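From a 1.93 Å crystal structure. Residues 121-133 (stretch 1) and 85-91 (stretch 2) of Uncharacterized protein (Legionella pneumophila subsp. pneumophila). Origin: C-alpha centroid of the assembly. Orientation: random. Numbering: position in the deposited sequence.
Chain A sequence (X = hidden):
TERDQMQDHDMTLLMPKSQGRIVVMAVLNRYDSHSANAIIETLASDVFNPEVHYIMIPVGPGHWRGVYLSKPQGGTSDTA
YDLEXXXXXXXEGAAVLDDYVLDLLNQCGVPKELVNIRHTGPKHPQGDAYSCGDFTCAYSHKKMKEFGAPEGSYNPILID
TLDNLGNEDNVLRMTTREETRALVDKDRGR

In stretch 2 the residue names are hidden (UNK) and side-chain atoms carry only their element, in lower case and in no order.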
ATOM      1  N   GLY A 121       2.355   2.571  11.246  1.00 24.08           N
ATOM      2  CA  GLY A 121       3.514   1.694  10.995  1.00 24.58           C
ATOM      3  C   GLY A 121       3.189   0.275  11.500  1.00 25.50           C
ATOM      4  O   GLY A 121       2.132   0.036  12.020  1.00 26.90           O
ATOM      5  N   PRO A 122       4.103  -0.673  11.334  1.00 26.56           N
ATOM      6  CA  PRO A 122       3.842  -2.027  11.739  1.00 28.75           C
ATOM      7  C   PRO A 122       4.082  -2.303  13.217  1.00 29.45           C
ATOM      8  O   PRO A 122       4.742  -1.540  13.894  1.00 29.86           O
ATOM      9  CB  PRO A 122       4.849  -2.850  10.896  1.00 29.41           C
ATOM     10  CG  PRO A 122       5.987  -1.914  10.719  1.00 29.23           C
ATOM     11  CD  PRO A 122       5.419  -0.521  10.691  1.00 27.46           C
ATOM     12  N   LYS A 123       3.562  -3.424  13.674  1.00 31.35           N
ATOM     13  CA  LYS A 123       3.816  -3.903  15.053  1.00 32.79           C
ATOM     14  C   LYS A 123       5.293  -4.155  15.283  1.00 33.03           C
ATOM     15  O   LYS A 123       5.822  -3.803  16.341  1.00 33.00           O
ATOM     16  CB  LYS A 123       3.072  -5.194  15.316  1.00 34.76           C
ATOM     17  CG  LYS A 123       1.569  -5.041  15.278  1.00 38.13           C
ATOM     18  CD  LYS A 123       0.858  -6.308  15.751  1.00 43.49           C
ATOM     19  CE  LYS A 123      -0.607  -5.988  16.027  1.00 45.65           C
ATOM     20  NZ  LYS A 123      -1.468  -7.183  15.855  1.00 48.57           N
ATOM     21  N   HIS A 124       5.967  -4.737  14.291  1.00 31.51           N
ATOM     22  CA  HIS A 124       7.377  -5.144  14.455  1.00 32.75           C
ATOM     23  C   HIS A 124       8.288  -4.571  13.348  1.00 31.81           C
ATOM     24  O   HIS A 124       8.806  -5.301  12.483  1.00 32.74           O
ATOM     25  CB  HIS A 124       7.490  -6.686  14.519  1.00 32.95           C
ATOM     26  CG  HIS A 124       6.445  -7.345  15.364  1.00 32.79           C
ATOM     27  ND1 HIS A 124       6.478  -7.352  16.737  1.00 36.01           N
ATOM     28  CD2 HIS A 124       5.329  -8.025  15.017  1.00 34.76           C
ATOM     29  CE1 HIS A 124       5.428  -8.003  17.206  1.00 34.64           C
ATOM     30  NE2 HIS A 124       4.728  -8.443  16.180  1.00 35.28           N
ATOM     31  N   PRO A 125       8.514  -3.256  13.373  1.00 32.24           N
ATOM     32  CA  PRO A 125       9.322  -2.644  12.331  1.00 33.98           C
ATOM     33  C   PRO A 125      10.764  -3.099  12.432  1.00 35.77           C
ATOM     34  O   PRO A 125      11.233  -3.400  13.536  1.00 35.48           O
ATOM     35  CB  PRO A 125       9.238  -1.159  12.649  1.00 34.17           C
ATOM     36  CG  PRO A 125       8.954  -1.101  14.100  1.00 34.20           C
ATOM     37  CD  PRO A 125       8.079  -2.280  14.373  1.00 33.70           C
ATOM     38  N   GLN A 126      11.456  -3.173  11.299  1.00 35.50           N
ATOM     39  CA  GLN A 126      12.868  -3.547  11.291  1.00 36.42           C
ATOM     40  C   GLN A 126      13.760  -2.302  11.230  1.00 37.72           C
ATOM     41  O   GLN A 126      14.863  -2.303  11.772  1.00 36.29           O
ATOM     42  CB  GLN A 126      13.134  -4.488  10.117  1.00 39.87           C
ATOM     43  CG  GLN A 126      14.602  -4.775   9.843  1.00 42.71           C
ATOM     44  CD  GLN A 126      14.817  -5.836   8.762  1.00 47.88           C
ATOM     45  OE1 GLN A 126      14.038  -5.959   7.821  1.00 41.26           O
ATOM     46  NE2 GLN A 126      15.906  -6.606   8.891  1.00 49.13           N
ATOM     47  N   GLY A 127      13.291  -1.266  10.530  1.00 34.99           N
ATOM     48  CA  GLY A 127      13.996  -0.005  10.387  1.00 36.40           C
ATOM     49  C   GLY A 127      15.188  -0.062   9.443  1.00 36.35           C
ATOM     50  O   GLY A 127      16.100   0.726   9.588  1.00 40.35           O
ATOM     51  N   ASP A 128      15.185  -0.989   8.488  1.00 36.29           N
ATOM     52  CA  ASP A 128      16.246  -1.124   7.466  1.00 37.93           C
ATOM     53  C   ASP A 128      15.664  -0.817   6.070  1.00 35.81           C
ATOM     54  O   ASP A 128      14.528  -1.208   5.772  1.00 35.38           O
ATOM     55  CB  ASP A 128      16.780  -2.551   7.447  1.00 39.55           C
ATOM     56  CG  ASP A 128      17.538  -2.917   8.709  1.00 43.96           C
ATOM     57  OD1 ASP A 128      18.056  -2.012   9.372  1.00 44.94           O
ATOM     58  OD2 ASP A 128      17.617  -4.123   9.021  1.00 47.35           O
ATOM     59  N   ALA A 129      16.435  -0.181   5.202  1.00 34.75           N
ATOM     60  CA  ALA A 129      15.889   0.240   3.905  1.00 35.65           C
ATOM     61  C   ALA A 129      15.399  -0.940   3.050  1.00 33.95           C
ATOM     62  O   ALA A 129      14.318  -0.872   2.415  1.00 30.52           O
ATOM     63  CB  ALA A 129      16.938   1.059   3.142  1.00 38.67           C
ATOM     64  N   TYR A 130      16.184  -2.029   3.042  1.00 33.08           N
ATOM     65  CA  TYR A 130      15.941  -3.100   2.083  1.00 33.46           C
ATOM     66  C   TYR A 130      14.572  -3.781   2.203  1.00 29.69           C
ATOM     67  O   TYR A 130      14.126  -4.341   1.236  1.00 28.05           O
ATOM     68  CB  TYR A 130      17.040  -4.170   2.110  1.00 34.58           C
ATOM     69  CG  TYR A 130      16.947  -5.156   3.242  1.00 35.88           C
ATOM     70  CD1 TYR A 130      16.414  -6.436   3.041  1.00 36.25           C
ATOM     71  CD2 TYR A 130      17.411  -4.841   4.520  1.00 37.26           C
ATOM     72  CE1 TYR A 130      16.310  -7.348   4.082  1.00 35.89           C
ATOM     73  CE2 TYR A 130      17.299  -5.748   5.561  1.00 37.05           C
ATOM     74  CZ  TYR A 130      16.761  -7.000   5.328  1.00 36.26           C
ATOM     75  OH  TYR A 130      16.697  -7.918   6.342  1.00 38.13           O
ATOM     76  N   SER A 131      13.941  -3.763   3.383  1.00 28.64           N
ATOM     77  CA  SER A 131      12.738  -4.554   3.598  1.00 27.05           C
ATOM     78  C   SER A 131      11.430  -3.719   3.525  1.00 28.46           C
ATOM     79  O   SER A 131      10.387  -4.250   3.810  1.00 26.68           O
ATOM     80  CB  SER A 131      12.814  -5.301   4.918  1.00 28.52           C
ATOM     81  OG  SER A 131      12.969  -4.408   6.013  1.00 30.13           O
ATOM     82  N   CYS A 132      11.484  -2.461   3.079  1.00 28.45           N
ATOM     83  CA  CYS A 132      10.294  -1.611   3.094  1.00 27.03           C
ATOM     84  C   CYS A 132       9.241  -2.178   2.150  1.00 24.69           C
ATOM     85  O   CYS A 132       8.092  -2.128   2.457  1.00 24.42           O
ATOM     86  CB  CYS A 132      10.629  -0.172   2.724  1.00 29.14           C
ATOM     87  SG  CYS A 132      11.548   0.756   3.977  1.00 32.09           S
ATOM     88  N   GLY A 133       9.669  -2.716   1.011  1.00 24.99           N
ATOM     89  CA  GLY A 133       8.792  -3.380   0.048  1.00 25.04           C
ATOM     90  C   GLY A 133       8.050  -4.547   0.644  1.00 25.85           C
ATOM     91  O   GLY A 133       6.840  -4.720   0.427  1.00 25.01           O
ATOM     92  N   UNK A  85      -1.798   6.302   5.851  1.00 20.09           N
ATOM     93  CA  UNK A  85      -0.468   6.364   5.288  1.00 20.52           C
ATOM     94  C   UNK A  85       0.494   5.551   6.108  1.00 20.44           C
ATOM     95  O   UNK A  85       0.765   5.891   7.252  1.00 21.21           O
ATOM     96  c   UNK A  85      -0.017   7.829   5.220  1.00 23.36           C
ATOM     97  c   UNK A  85      -0.425  10.260   4.468  1.00 25.89           C
ATOM     98  c   UNK A  85      -1.201   8.340   3.068  1.00 27.27           C
ATOM     99  c   UNK A  85      -0.942   8.800   4.473  1.00 25.49           C
ATOM    100  N   UNK A  86       0.947   4.414   5.558  1.00 20.58           N
ATOM    101  CA  UNK A  86       1.735   3.387   6.272  1.00 20.98           C
ATOM    102  C   UNK A  86       3.210   3.492   5.888  1.00 20.60           C
ATOM    103  O   UNK A  86       3.556   3.470   4.721  1.00 19.24           O
ATOM    104  c   UNK A  86       3.662  -1.264   7.201  1.00 23.06           C
ATOM    105  c   UNK A  86       2.047   0.426   7.689  1.00 21.86           C
ATOM    106  c   UNK A  86       2.841  -0.632   8.100  1.00 23.05           C
ATOM    107  c   UNK A  86       3.727  -0.813   5.885  1.00 23.29           C
ATOM    108  c   UNK A  86       2.954   0.242   5.488  1.00 22.29           C
ATOM    109  c   UNK A  86       2.083   0.860   6.383  1.00 21.56           C
ATOM    110  c   UNK A  86       1.211   1.985   5.928  1.00 21.18           C
ATOM    111  N   UNK A  87       4.062   3.619   6.887  1.00 21.19           N
ATOM    112  CA  UNK A  87       5.489   3.586   6.660  1.00 23.09           C
ATOM    113  C   UNK A  87       6.090   2.404   7.453  1.00 22.66           C
ATOM    114  O   UNK A  87       5.918   2.312   8.680  1.00 22.59           O
ATOM    115  c   UNK A  87       6.051   4.914   7.132  1.00 23.77           C
ATOM    116  c   UNK A  87       7.521   5.073   6.837  1.00 25.26           C
ATOM    117  o   UNK A  87       7.938   6.216   6.552  1.00 28.64           O
ATOM    118  o   UNK A  87       8.276   4.089   6.923  1.00 26.03           O
ATOM    119  N   UNK A  88       6.782   1.470   6.760  1.00 23.19           N
ATOM    120  CA  UNK A  88       7.414   0.333   7.423  1.00 25.11           C
ATOM    121  C   UNK A  88       8.276   0.710   8.645  1.00 26.45           C
ATOM    122  O   UNK A  88       8.432  -0.117   9.561  1.00 29.15           O
ATOM    123  c   UNK A  88       6.947   1.403   5.312  1.00 23.30           C
ATOM    124  c   UNK A  88       7.522   0.057   5.080  1.00 23.87           C
ATOM    125  c   UNK A  88       8.283  -0.253   6.318  1.00 24.57           C
ATOM    126  N   UNK A  89       8.809   1.918   8.691  1.00 27.46           N
ATOM    127  CA  UNK A  89       9.728   2.296   9.815  1.00 30.63           C
ATOM    128  C   UNK A  89       8.945   2.708  11.037  1.00 33.49           C
ATOM    129  O   UNK A  89       9.458   2.661  12.147  1.00 30.21           O
ATOM    130  c   UNK A  89      12.011   1.940   7.941  1.00 30.32           C
ATOM    131  c   UNK A  89      10.671   3.450   9.470  1.00 32.26           C
ATOM    132  c   UNK A  89      11.921   3.094   8.696  1.00 32.37           C
ATOM    133  c   UNK A  89      14.152   3.686   7.950  1.00 36.45           C
ATOM    134  c   UNK A  89      13.004   3.963   8.687  1.00 35.89           C
ATOM    135  c   UNK A  89      13.132   1.679   7.154  1.00 32.45           C
ATOM    136  c   UNK A  89      14.216   2.537   7.196  1.00 34.62           C
ATOM    137  o   UNK A  89      15.349   2.270   6.448  1.00 35.43           O
ATOM    138  N   UNK A  90       7.701   3.113  10.834  1.00 30.23           N
ATOM    139  CA  UNK A  90       6.875   3.592  11.924  1.00 29.96           C
ATOM    140  C   UNK A  90       6.089   4.787  11.443  1.00 29.18           C
ATOM    141  O   UNK A  90       6.402   5.360  10.400  1.00 26.65           O
ATOM    142  N   UNK A  91       5.056   5.190  12.202  1.00 29.20           N
ATOM    143  CA  UNK A  91       4.150   6.232  11.665  1.00 28.89           C
ATOM    144  C   UNK A  91       4.763   7.606  11.370  1.00 30.36           C
ATOM    145  O   UNK A  91       4.337   8.265  10.423  1.00 28.38           O
ATOM    146  c   UNK A  91       3.060   6.335  12.726  1.00 29.76           C
ATOM    147  c   UNK A  91       3.674   5.786  13.977  1.00 30.99           C
ATOM    148  c   UNK A  91       4.694   4.756  13.558  1.00 29.98           C
TER
HETATM  149  O   HOH W   1      10.831  -1.550   9.146  1.00 26.64           O

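Position 85 carries four side-chain carbons, forked at the second, and no heteroatom. Its side chain makes no contact with stretch 1, so the evidence is the branching alone: a fork one carbon beyond CB is Leu85, here in the m, t rotamer on a strand.

Position 86 has seven carbons, one followed by a closed ring of six, and a ring carbon lies against Gly121 C and Pro122 N. With no oxygen on the ring, this is Phe86. Its CA-to-CB bond points sideways, yet chi1 of 169° (t) brings the ring nearer to stretch 1. Phe86 CE1 lies 3.5 Å from Gly121 C, 3.5 Å from Pro122 N and 3.7 Å from Pro122 CD, so the ring packs obliquely against the Gly121-Pro122 peptide.

Position 87 bears two carbons, the second carrying two oxygens; these touch nothing on stretch 1, which meets the backbone O instead. A carboxylate one carbon beyond CB is Asp87. Its CA-to-CB bond points away from stretch 1, and Asp87 OD1 accepts a hydrogen bond from the backbone N of position 89 (2.9 Å, 168°). Gly121 CA approaches Asp87 O at 3.4 Å in a CA-H...O contact with an angle of 128° at the hydrogen.

At position 88, three carbons close a ring onto the backbone N and reach Cys132, which defines Pro88. Its phi of -49° suits the first corner of the type I turn that runs from Asp87 to position 90. Pro88 CG lies 3.5 Å from Cys132 O and 3.9 Å from Cys132 CB, while Pro88 O is 3.2 Å from Pro122 CD and 3.4 Å from Pro125 CB.

Position 89 shows one carbon, then a six-carbon ring bearing one oxygen; Gly127 CA lies over the ring's face, and the oxygen is near Ala129 N. This is Tyr89. Although CA-to-CB points away, the ring returns to stretch 1. Gly127 CA sits 3.9 Å from the Tyr89 ring centroid, 18° off the normal, a CH-pi contact. Cys132 SG lies obliquely, 3.7 Å from Tyr89 CE1. Tyr89 OH comes within 3.0 Å of Ala129 N, but the poor angle excludes a hydrogen bond.

Position 90 has no side-chain atoms, and its backbone lies against Gly121: Gly90. Its phi/psi of 139/166° would jam a CB against the preceding carbonyl O. Gly90 N closes the turn by donating to Asp87 O at 2.9 Å, and Gly90 CA lies 4.0 Å from Gly121 CA. An ideal CB on Gly121 would fall 2.5 Å from Gly90 CA, a clash.

Position 91 again has three carbons closing onto N, and that N faces Gly121, giving Pro91; Pro91 N is 3.9 Å from Gly121 N.

The contact buries 535 Å² without a direct hydrogen bond between the stretches. The turn packs against Gly121 and Pro122 at one site and, through Pro88 and the Tyr89 ring, against Gly127 and Cys132 at another. Water 1 bridges them, its O donating to Pro88 O (2.8 Å) and accepting from Gly127 N (2.8 Å). The contact thus combines close packing, a CA-H...O contact, a CH-pi contact and one water bridge.

Stretch 2, residues 85-91: LFDPYGP
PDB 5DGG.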